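Local structure of aminopeptidase (Aneurinibacillus sp. AM-1, 5IB9) at residues A[96-101]-A[109-114]. The protein is a zinc-dependent aminopeptidase with a protease-associated domain, which probably removes amino acids from the N-terminal end of peptides. Sequence-based numbering, arbitrary orientation.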
# COMPACT_ATOMS: atom_id res chain seq x y z
N GLU A 96 -38.92 -0.02 -2.34
CA GLU A 96 -39.39 0.39 -1.01
C GLU A 96 -38.22 0.98 -0.19
O GLU A 96 -37.11 0.49 -0.28
CB GLU A 96 -39.97 -0.79 -0.24
CG GLU A 96 -40.69 -0.28 1.00
CD GLU A 96 -41.17 -1.40 1.88
OE1 GLU A 96 -41.04 -2.59 1.55
OE2 GLU A 96 -41.71 -1.07 2.94
N LEU A 97 -38.51 2.05 0.53
CA LEU A 97 -37.56 2.70 1.48
C LEU A 97 -37.73 2.18 2.87
O LEU A 97 -38.84 2.18 3.41
CB LEU A 97 -37.77 4.23 1.37
CG LEU A 97 -36.80 5.06 2.20
CD1 LEU A 97 -35.43 5.02 1.47
CD2 LEU A 97 -37.35 6.52 2.33
N VAL A 98 -36.63 1.75 3.50
CA VAL A 98 -36.65 1.09 4.80
C VAL A 98 -35.68 1.81 5.70
O VAL A 98 -34.46 1.89 5.38
CB VAL A 98 -36.24 -0.44 4.77
CG1 VAL A 98 -36.39 -1.06 6.14
CG2 VAL A 98 -37.08 -1.18 3.74
N TYR A 99 -36.22 2.31 6.81
CA TYR A 99 -35.40 2.96 7.85
C TYR A 99 -34.65 1.95 8.67
O TYR A 99 -35.23 1.04 9.27
CB TYR A 99 -36.28 3.83 8.74
CG TYR A 99 -35.60 4.43 9.94
CD1 TYR A 99 -34.51 5.32 9.79
CD2 TYR A 99 -36.02 4.09 11.22
CE1 TYR A 99 -33.87 5.89 10.89
CE2 TYR A 99 -35.41 4.66 12.34
CZ TYR A 99 -34.34 5.57 12.17
OH TYR A 99 -33.75 6.11 13.28
N VAL A 100 -33.31 2.10 8.71
CA VAL A 100 -32.51 1.15 9.49
C VAL A 100 -31.63 1.84 10.51
O VAL A 100 -30.52 1.37 10.78
CB VAL A 100 -31.66 0.21 8.63
CG1 VAL A 100 -32.55 -0.71 7.77
CG2 VAL A 100 -30.69 1.02 7.78
N GLY A 101 -32.11 2.95 11.07
CA GLY A 101 -31.41 3.55 12.21
C GLY A 101 -30.08 4.11 11.77
O GLY A 101 -30.01 4.78 10.76
N ALA A 109 -29.57 -6.22 10.79
CA ALA A 109 -29.78 -7.69 10.80
C ALA A 109 -31.27 -8.05 10.81
O ALA A 109 -31.72 -8.92 10.04
CB ALA A 109 -29.05 -8.34 11.97
N GLY A 110 -32.04 -7.34 11.64
CA GLY A 110 -33.47 -7.61 11.81
C GLY A 110 -34.42 -7.28 10.65
O GLY A 110 -35.52 -7.86 10.55
N LYS A 111 -34.00 -6.36 9.78
CA LYS A 111 -34.87 -5.87 8.70
C LYS A 111 -34.71 -6.60 7.37
O LYS A 111 -33.66 -7.23 7.09
CB LYS A 111 -34.72 -4.36 8.50
CG LYS A 111 -35.50 -3.51 9.47
CD LYS A 111 -34.60 -2.99 10.58
CE LYS A 111 -35.41 -2.57 11.81
NZ LYS A 111 -34.72 -1.49 12.59
N ASP A 112 -35.74 -6.50 6.54
CA ASP A 112 -35.68 -7.04 5.18
C ASP A 112 -35.34 -5.95 4.15
O ASP A 112 -36.17 -5.07 3.83
CB ASP A 112 -36.99 -7.77 4.82
CG ASP A 112 -37.00 -8.27 3.37
OD1 ASP A 112 -38.12 -8.34 2.79
OD2 ASP A 112 -35.92 -8.59 2.80
N LEU A 113 -34.10 -6.00 3.65
CA LEU A 113 -33.57 -4.99 2.73
C LEU A 113 -33.41 -5.45 1.32
O LEU A 113 -33.15 -4.64 0.45
CB LEU A 113 -32.23 -4.45 3.24
CG LEU A 113 -32.20 -3.82 4.63
CD1 LEU A 113 -30.84 -3.29 4.95
CD2 LEU A 113 -33.19 -2.70 4.65
N ASN A 114 -33.58 -6.76 1.06
CA ASN A 114 -33.22 -7.27 -0.24
C ASN A 114 -34.04 -6.58 -1.35
O ASN A 114 -35.28 -6.63 -1.35
CB ASN A 114 -33.33 -8.81 -0.28
CG ASN A 114 -33.12 -9.40 -1.70
OD1 ASN A 114 -32.08 -9.18 -2.37
ND2 ASN A 114 -34.12 -10.15 -2.17
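Leu-113 puts one methyl, CD2, against both Val-98 and Val-100, two alternate residues of segment 96-101 whose side chains point at segment 109-114. CD2 lies 3.8 Å from Val-98 CB and 3.8 Å from Val-100 CG1, while the other methyl, CD1, approaches Val-100 CG1 alone. Leu-113 meets Val-100 tip to tip but crosses Val-98 at a slant. Val-98 CG1 stands anti to the backbone N (chi1 -176°), which sets this methyl beside Leu-113 CD2 at 3.9 Å and leaves CG2 to rest on the carbonyl of Asp-112, 4.0 Å from its O. In Val-100 it is CG1 that lies anti to the carbonyl carbon (chi1 -64°), and this branch takes the contacts with both Leu-113 and Lys-111. The bent lysine chain runs past Val-100 in the opposite sense, with its CD 4.2 Å from Val-100 CG1. Its CG also brushes Val-98 CG1, and Lys-111 NZ ends 4.2 Å from Tyr-99 O, too long for a hydrogen bond. No hydrogen bond joins the two segments, so apolar contact carries the junction, buried at Leu-113 and Val-100 and grading to solvent at Lys-111. A weak bond from Asn-114 N to Asp-112 OD2 (3.4 Å) lies within segment 109-114. Val-98 and Val-100 also hydrogen-bond through their backbones to Leu-119 of strand 117-121, and Leu-113 also touches Gln-137. Far from the zinc sites, the contact packs the loop leaving helix 105-109 over the end of strand 91-99, just before the chain enters the parallel neighbour 117-121: strand, helix and parallel strand follow one another here within the protease-associated (PA) domain.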